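Local coordinates for allophycocyanin beta-18 subunit apoprotein (Chroococcidiopsis thermalis PCC 7203, PDB 6HRK), which binds biliverdin IX alpha and fluoresces in the far-red, being an artificial fluorescent biliprotein derived from a far-red-induced allophycocyanin subunit, at residues 98-109 and 121-131; 6-14 and 60-71. The protein carries 18 engineered substitutions. All blocks are in the same frame, centred on the assembly; numbering follows the deposited sequence.

Contact 1. Residues 98-109 and 121-131. Engineered in segment 98-109: Lys106 (natural residue Asn). Engineered in segment 121-131: Ala121 (natural residue Thr), Ile130 (natural residue Val), Ala131 (natural residue Val).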
# COMPACT_ATOMS: atom_id res chain seq x y z
N ALA A 98 0.24 -3.50 -7.17
CA ALA A 98 -0.30 -2.16 -7.38
C ALA A 98 -1.71 -2.04 -6.80
O ALA A 98 -2.00 -1.07 -6.10
CB ALA A 98 -0.30 -1.80 -8.86
N ARG A 99 -2.56 -3.03 -7.09
CA ARG A 99 -3.93 -3.07 -6.55
C ARG A 99 -3.94 -3.01 -5.03
O ARG A 99 -4.69 -2.22 -4.46
CB ARG A 99 -4.67 -4.34 -7.01
CG ARG A 99 -6.03 -4.59 -6.36
CD ARG A 99 -7.22 -4.24 -7.22
NE ARG A 99 -7.55 -2.81 -7.25
CZ ARG A 99 -8.71 -2.25 -6.88
NH1 ARG A 99 -9.74 -2.98 -6.43
NH2 ARG A 99 -8.86 -0.93 -6.96
N SER A 100 -3.11 -3.83 -4.38
CA SER A 100 -3.06 -3.89 -2.91
C SER A 100 -2.79 -2.52 -2.28
O SER A 100 -3.40 -2.17 -1.27
CB SER A 100 -2.01 -4.90 -2.45
OG SER A 100 -0.71 -4.57 -2.91
N ILE A 101 -1.90 -1.74 -2.91
CA ILE A 101 -1.61 -0.37 -2.49
C ILE A 101 -2.83 0.53 -2.74
O ILE A 101 -3.24 1.27 -1.85
CB ILE A 101 -0.35 0.18 -3.21
CG1 ILE A 101 0.90 -0.59 -2.74
CG2 ILE A 101 -0.15 1.67 -2.95
CD1 ILE A 101 2.05 -0.54 -3.71
N GLN A 102 -3.41 0.43 -3.93
CA GLN A 102 -4.59 1.23 -4.28
C GLN A 102 -5.83 0.85 -3.46
O GLN A 102 -6.70 1.69 -3.23
CB GLN A 102 -4.90 1.12 -5.78
CG GLN A 102 -3.82 1.66 -6.72
CD GLN A 102 -3.81 3.17 -6.83
OE1 GLN A 102 -4.16 3.88 -5.88
NE2 GLN A 102 -3.40 3.68 -7.99
N LEU A 103 -5.91 -0.41 -3.02
CA LEU A 103 -6.94 -0.85 -2.08
C LEU A 103 -6.73 -0.21 -0.71
O LEU A 103 -7.67 0.32 -0.13
CB LEU A 103 -6.94 -2.38 -1.93
CG LEU A 103 -7.55 -3.19 -3.08
CD1 LEU A 103 -7.13 -4.65 -2.97
CD2 LEU A 103 -9.06 -3.07 -3.11
N MET A 104 -5.49 -0.27 -0.23
CA MET A 104 -5.10 0.38 1.04
C MET A 104 -5.35 1.89 1.03
O MET A 104 -5.68 2.45 2.07
CB MET A 104 -3.64 0.07 1.40
CG MET A 104 -3.42 -1.32 1.99
SD MET A 104 -1.75 -1.61 2.63
CE MET A 104 -0.77 -1.39 1.15
N LYS A 105 -5.19 2.53 -0.13
CA LYS A 105 -5.62 3.93 -0.31
C LYS A 105 -7.11 4.06 -0.00
O LYS A 105 -7.51 4.91 0.80
CB LYS A 105 -5.33 4.42 -1.73
CG LYS A 105 -5.72 5.88 -1.98
CD LYS A 105 -5.31 6.35 -3.37
CE LYS A 105 -6.23 5.83 -4.45
NZ LYS A 105 -5.81 6.30 -5.80
N LYS A 106 -7.92 3.22 -0.64
CA LYS A 106 -9.37 3.22 -0.48
C LYS A 106 -9.82 2.99 0.97
O LYS A 106 -10.73 3.66 1.44
CB LYS A 106 -10.02 2.17 -1.39
N ILE A 107 -9.17 2.06 1.66
CA ILE A 107 -9.52 1.75 3.06
C ILE A 107 -9.17 2.93 3.97
O ILE A 107 -9.93 3.25 4.90
CB ILE A 107 -8.86 0.45 3.59
CG1 ILE A 107 -9.12 -0.76 2.67
CG2 ILE A 107 -9.35 0.12 5.00
CD1 ILE A 107 -10.55 -0.90 2.18
N VAL A 108 -8.04 3.58 3.71
CA VAL A 108 -7.63 4.79 4.45
C VAL A 108 -8.60 5.95 4.19
O VAL A 108 -8.99 6.65 5.12
CB VAL A 108 -6.17 5.20 4.12
CG1 VAL A 108 -5.83 6.59 4.66
CG2 VAL A 108 -5.20 4.18 4.69
N LYS A 109 -9.00 6.13 2.93
CA LYS A 109 -9.95 7.20 2.54
C LYS A 109 -11.32 7.06 3.23
O LYS A 109 -11.93 8.07 3.59
CB LYS A 109 -10.13 7.23 1.01
CG LYS A 109 -8.87 7.63 0.24
CD LYS A 109 -8.83 9.11 -0.13
CE LYS A 109 -9.44 9.38 -1.49
NZ LYS A 109 -9.18 10.77 -1.95
N ALA A 121 -7.55 15.00 -0.83
CA ALA A 121 -6.97 14.56 -2.10
C ALA A 121 -5.47 14.25 -1.96
O ALA A 121 -4.98 13.28 -2.55
CB ALA A 121 -7.19 15.61 -3.17
N PHE A 122 -4.76 15.08 -1.19
CA PHE A 122 -3.32 14.91 -0.89
C PHE A 122 -2.88 13.52 -0.41
O PHE A 122 -1.73 13.13 -0.62
CB PHE A 122 -2.86 15.97 0.13
CG PHE A 122 -3.43 15.79 1.51
CD1 PHE A 122 -2.76 15.01 2.46
CD2 PHE A 122 -4.62 16.42 1.88
CE1 PHE A 122 -3.28 14.84 3.73
CE2 PHE A 122 -5.14 16.25 3.16
CZ PHE A 122 -4.47 15.46 4.09
N VAL A 123 -3.77 12.80 0.27
CA VAL A 123 -3.52 11.43 0.74
C VAL A 123 -3.21 10.45 -0.40
O VAL A 123 -2.44 9.52 -0.21
CB VAL A 123 -4.71 10.92 1.61
CG1 VAL A 123 -4.70 9.40 1.80
CG2 VAL A 123 -4.66 11.61 2.96
N ASP A 124 -3.81 10.66 -1.57
CA ASP A 124 -3.62 9.78 -2.74
C ASP A 124 -2.16 9.67 -3.21
O ASP A 124 -1.70 8.59 -3.57
CB ASP A 124 -4.49 10.26 -3.92
CG ASP A 124 -5.99 10.16 -3.64
OD1 ASP A 124 -6.39 10.04 -2.46
OD2 ASP A 124 -6.77 10.22 -4.62
N GLU A 125 -1.46 10.80 -3.19
CA GLU A 125 -0.14 10.96 -3.82
C GLU A 125 0.86 9.78 -3.70
O GLU A 125 1.25 9.22 -4.73
CB GLU A 125 0.50 12.29 -3.37
CG GLU A 125 2.00 12.40 -3.59
CD GLU A 125 2.55 13.78 -3.33
OE1 GLU A 125 1.88 14.61 -2.68
OE2 GLU A 125 3.68 14.03 -3.78
N PRO A 126 1.27 9.40 -2.47
CA PRO A 126 2.26 8.32 -2.34
C PRO A 126 1.74 6.91 -2.63
O PRO A 126 2.54 6.00 -2.85
CB PRO A 126 2.71 8.44 -0.89
CG PRO A 126 1.52 8.98 -0.19
CD PRO A 126 0.92 9.96 -1.15
N PHE A 127 0.41 6.73 -2.61
CA PHE A 127 -0.21 5.46 -3.03
C PHE A 127 -0.15 5.34 -4.54
O PHE A 127 0.27 4.32 -5.07
CB PHE A 127 -1.66 5.37 -2.55
CG PHE A 127 -1.82 5.25 -1.06
CD1 PHE A 127 -1.86 6.38 -0.26
CD2 PHE A 127 -1.94 4.00 -0.46
CE1 PHE A 127 -2.01 6.27 1.12
CE2 PHE A 127 -2.09 3.89 0.92
CZ PHE A 127 -2.12 5.02 1.71
N ASP A 128 -0.57 6.41 -5.23
CA ASP A 128 -0.50 6.49 -6.70
C ASP A 128 0.94 6.55 -7.24
O ASP A 128 1.20 6.11 -8.36
CB ASP A 128 -1.28 7.70 -7.23
CG ASP A 128 -2.79 7.57 -7.03
OD1 ASP A 128 -3.31 6.43 -6.97
OD2 ASP A 128 -3.46 8.62 -6.96
N TYR A 129 1.86 7.12 -6.46
CA TYR A 129 3.27 7.22 -6.87
C TYR A 129 3.97 5.87 -6.80
O TYR A 129 4.58 5.43 -7.78
CB TYR A 129 4.02 8.25 -6.02
CG TYR A 129 5.48 8.37 -6.38
CD1 TYR A 129 5.87 8.90 -7.61
CD2 TYR A 129 6.48 7.95 -5.50
CE1 TYR A 129 7.21 9.01 -7.96
CE2 TYR A 129 7.83 8.06 -5.84
CZ TYR A 129 8.18 8.59 -7.06
OH TYR A 129 9.52 8.70 -7.39
N ILE A 130 3.87 5.21 -5.65
CA ILE A 130 4.45 3.88 -5.45
C ILE A 130 3.81 2.86 -6.40
O ILE A 130 4.51 2.03 -6.97
CB ILE A 130 4.34 3.41 -3.97
CG1 ILE A 130 5.22 4.29 -3.07
CG2 ILE A 130 4.76 1.95 -3.81
CD1 ILE A 130 4.94 4.15 -1.59
N ALA A 131 2.49 2.95 -6.58
CA ALA A 131 1.78 2.11 -7.56
C ALA A 131 2.24 2.34 -9.00
O ALA A 131 2.34 1.38 -9.78
CB ALA A 131 0.28 2.33 -7.45

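Contact 2. Residues 6-14 and 60-71. Engineered in segment 60-71: Met62 (natural residue Tyr), Gly71 (natural residue Asp).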
# COMPACT_ATOMS: atom_id res chain seq x y z
N LYS A 6 -3.37 18.54 9.40
CA LYS A 6 -4.16 17.44 8.80
C LYS A 6 -3.29 16.26 8.36
O LYS A 6 -3.71 15.11 8.48
CB LYS A 6 -5.03 17.93 7.62
CG LYS A 6 -6.52 18.02 7.95
CD LYS A 6 -7.36 18.28 6.71
CE LYS A 6 -8.81 17.85 6.90
NZ LYS A 6 -9.52 18.61 7.96
N ARG A 7 -2.09 16.55 7.86
CA ARG A 7 -1.11 15.51 7.49
C ARG A 7 -0.68 14.66 8.69
O ARG A 7 -0.50 13.45 8.56
CB ARG A 7 0.12 16.15 6.82
CG ARG A 7 -0.18 16.65 5.42
CD ARG A 7 0.92 17.53 4.86
NE ARG A 7 0.61 17.91 3.48
CZ ARG A 7 0.73 17.12 2.41
NH1 ARG A 7 1.17 15.87 2.51
NH2 ARG A 7 0.40 17.60 1.21
N VAL A 8 -0.52 15.31 9.84
CA VAL A 8 -0.26 14.62 11.11
C VAL A 8 -1.50 13.83 11.56
O VAL A 8 -1.38 12.69 12.02
CB VAL A 8 0.18 15.62 12.21
CG1 VAL A 8 0.12 15.01 13.61
CG2 VAL A 8 1.60 16.11 11.93
N GLN A 9 -2.68 14.44 11.44
CA GLN A 9 -3.95 13.79 11.78
C GLN A 9 -4.22 12.54 10.93
O GLN A 9 -4.76 11.55 11.44
CB GLN A 9 -5.12 14.78 11.63
N VAL A 10 -3.85 12.58 9.65
CA VAL A 10 -3.99 11.44 8.74
C VAL A 10 -3.11 10.26 9.17
O VAL A 10 -3.60 9.14 9.28
CB VAL A 10 -3.67 11.83 7.28
CG1 VAL A 10 -3.48 10.59 6.40
CG2 VAL A 10 -4.77 12.72 6.71
N ALA A 11 -1.83 10.53 9.40
CA ALA A 11 -0.88 9.48 9.81
C ALA A 11 -1.23 8.89 11.18
O ALA A 11 -0.91 7.72 11.44
CB ALA A 11 0.55 10.01 9.80
N GLY A 12 -1.86 9.68 12.04
CA GLY A 12 -2.42 9.19 13.29
C GLY A 12 -3.50 8.13 13.07
O GLY A 12 -3.49 7.10 13.74
N VAL A 13 -4.39 8.39 12.12
CA VAL A 13 -5.47 7.46 11.77
C VAL A 13 -4.90 6.19 11.11
O VAL A 13 -5.36 5.08 11.42
CB VAL A 13 -6.53 8.11 10.84
CG1 VAL A 13 -7.56 7.10 10.36
CG2 VAL A 13 -7.23 9.27 11.55
N ILE A 14 -3.92 6.35 10.23
CA ILE A 14 -3.29 5.22 9.54
C ILE A 14 -2.46 4.39 10.53
O ILE A 14 -2.54 3.16 10.52
CB ILE A 14 -2.40 5.67 8.36
CG1 ILE A 14 -3.24 6.39 7.29
CG2 ILE A 14 -1.70 4.46 7.72
CD1 ILE A 14 -2.42 7.23 6.32
N LEU A 60 2.25 0.88 2.96
CA LEU A 60 1.42 1.80 3.75
C LEU A 60 2.27 2.67 4.68
O LEU A 60 1.98 3.86 4.87
CB LEU A 60 0.40 1.02 4.58
CG LEU A 60 -0.63 1.81 5.40
CD1 LEU A 60 -1.55 2.61 4.49
CD2 LEU A 60 -1.43 0.88 6.29
N ARG A 61 3.30 2.06 5.27
CA ARG A 61 4.28 2.74 6.13
C ARG A 61 4.95 3.91 5.41
O ARG A 61 5.02 5.02 5.93
CB ARG A 61 5.36 1.75 6.57
CG ARG A 61 6.11 2.11 7.82
CD ARG A 61 5.40 1.60 9.06
NE ARG A 61 5.32 0.14 9.16
CZ ARG A 61 6.35 -0.69 9.41
NH1 ARG A 61 7.60 -0.23 9.58
NH2 ARG A 61 6.13 -2.00 9.49
N MET A 62 5.44 3.63 4.20
CA MET A 62 6.04 4.63 3.32
C MET A 62 5.07 5.75 2.97
O MET A 62 5.47 6.92 2.92
CB MET A 62 6.52 3.97 2.02
CG MET A 62 7.85 3.24 2.13
SD MET A 62 8.18 2.30 0.63
CE MET A 62 9.96 2.18 0.67
N CYS A 63 3.81 5.39 2.71
CA CYS A 63 2.77 6.37 2.37
C CYS A 63 2.44 7.32 3.52
O CYS A 63 2.27 8.52 3.29
CB CYS A 63 1.49 5.66 1.88
SG CYS A 63 1.64 4.81 0.29
N SER A 64 2.36 6.80 4.74
CA SER A 64 2.10 7.63 5.93
C SER A 64 3.19 8.68 6.13
O SER A 64 2.90 9.86 6.32
CB SER A 64 2.00 6.76 7.19
OG SER A 64 0.96 5.81 7.08
N TYR A 65 4.45 8.22 6.11
CA TYR A 65 5.62 9.10 6.19
C TYR A 65 5.65 10.12 5.05
O TYR A 65 5.93 11.29 5.28
CB TYR A 65 6.92 8.27 6.20
CG TYR A 65 8.19 9.07 6.02
CD1 TYR A 65 8.46 10.16 6.84
CD2 TYR A 65 9.12 8.73 5.04
CE1 TYR A 65 9.63 10.91 6.68
CE2 TYR A 65 10.28 9.47 4.87
CZ TYR A 65 10.54 10.55 5.69
OH TYR A 65 11.69 11.27 5.52
N ALA A 66 5.36 9.66 3.83
CA ALA A 66 5.32 10.54 2.66
C ALA A 66 4.31 11.68 2.81
O ALA A 66 4.61 12.82 2.43
CB ALA A 66 5.01 9.73 1.41
N ILE A 67 3.14 11.38 3.37
CA ILE A 67 2.11 12.40 3.63
C ILE A 67 2.54 13.36 4.75
O ILE A 67 2.33 14.56 4.63
CB ILE A 67 0.73 11.76 3.97
CG1 ILE A 67 0.18 10.99 2.76
CG2 ILE A 67 -0.29 12.82 4.39
CD1 ILE A 67 -0.79 9.89 3.12
N VAL A 68 3.14 12.82 5.81
CA VAL A 68 3.65 13.64 6.92
C VAL A 68 4.84 14.50 6.47
O VAL A 68 4.93 15.67 6.86
CB VAL A 68 4.05 12.77 8.14
CG1 VAL A 68 4.83 13.57 9.19
CG2 VAL A 68 2.81 12.17 8.78
N ALA A 69 5.73 13.93 5.67
CA ALA A 69 6.93 14.63 5.21
C ALA A 69 6.66 15.77 4.22
O ALA A 69 7.53 16.63 4.04
CB ALA A 69 7.91 13.63 4.59
N GLY A 70 5.48 15.78 3.59
CA GLY A 70 5.09 16.82 2.64
C GLY A 70 4.80 16.32 1.23
O GLY A 70 4.22 17.06 0.43
N GLY A 71 5.19 15.09 0.93
CA GLY A 71 4.95 14.50 -0.39
C GLY A 71 5.79 13.27 -0.66
O GLY A 71 6.62 12.87 0.16

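Contact 1. Residues 98-109 and 121-131
An antiparallel pair of neighbouring helices in the globin-like bundle of the phycobiliproteins brings Phe127 down onto the backbone of residues 101-105, the axes of the two segments 9.1 Å apart, with an angle of 174° between their N-to-C directions. Phe127 is a knob in a hole made by Ile101, Met104, Lys105 and Val108. Lys105 lies over one face of its ring, with Lys105 CB 4.0 Å from the ring centroid in a CH-pi contact, while Ile101 O approaches near the ring plane at the edge. The Lys105 chain runs on past Phe127 CB and, bent at chi3 (77°), brings NZ to Asp128.

Asp128 OD1 is gripped twice. Lys105 NZ forms a salt bridge to it on the syn side at 2.8 Å, and Gln102 NE2 donates from the anti side at 2.9 Å through a rather bent bond, the amide and carboxylate planes standing 63° apart. Lys105 NZ also donates to Gln102 OE1, so one ammonium group ties both side chains together. A turn further on, Lys109 NZ makes a second salt bridge, meeting the syn side of Asp124 OD1 at 2.9 Å, and it bonds Ile120 O as well.

Along the other flank the contact is apolar: Ile101 CD1 touches CG2 of the engineered Ile130 at 3.7 Å, and Val108 CG1 meets Val123 CG1. Ser100, next to Ile101, touches the biliverdin. Helix 18-32 packs against Ser100 and Met104, helix 46-69 meets Phe127 and Ile130, and helix 4-16 reaches Val108 and Val123.

Contact 2. Residues 6-14 and 60-71
Arg7 reaches across to the C-terminal end of helix 46-69 and hands one N-H of its guanidinium to the backbone of Ile67. With CG anti to the carbonyl carbon (chi1 -72°) and the chain extended from CG to NE, CB, CG and CD all pass alongside Ile67 O, and the turn at chi4 (-76°) then lets NH1 come back to that oxygen. The bond from Arg7 NH1 to Ile67 O is 2.7 Å long and lies in the carbonyl plane on a lone pair, with Ile67 O itself only 8° out of the guanidinium plane. Gly70 C sits over one face of the group, at the point where the chain leaves the helix with positive phi. An alanine here would remove this donor and the methylenes beside it, and would probably leave Ile67 O without its side-chain partner and uncover the flank of Ile67.

Helix 4-16, the first of this chain, packs antiparallel against the last turns of helix 46-69 within the globin-like helical fold of the phycobilisome proteins, with the segment axes 8.5 Å apart. Between Arg7 and Ile14, Ala11, with only a methyl group, faces Ser64, their CA atoms 5.2 Å apart, and its CB packs on Val68 CG2.

Ile14 closes the other end with its CG2 branch, which stands anti to the backbone N and lies 3.7 Å from Leu60 CG. The same methyl faces the hydroxyl of Ser64. Ser64 OG turns back along its helix to donate to Leu60 O at 3.1 Å, reaching that oxygen from the opposite face to Ser64 N. Deeper in the interface, Val10 CG1 approaches Ile67 CD1 at 4.3 Å, and Val10 also touches Leu112 of helix 94-115.

How the contacts relate
The centre of contact 1 is about 6 Å from the centre of the chain, that of contact 2 about 12 Å, and contact 1 buries more surface. Both join antiparallel helices with a buried apolar side and a more polar margin, but their polar chemistry differs: paired lysines and aspartates in 98-109 and 121-131, a single arginine on a main-chain carbonyl in 6-14 and 60-71. The two meet directly where helix 125-134 rests on helix 46-69, with Phe127 CE1 3.6 Å from Cys63 CB and Pro126 CB 3.5 Å from Ala66 CB. Ile14 also touches Val108. On one segment of each contact a residue outside the contact itself, Ser100 or the engineered Met62, touches the biliverdin.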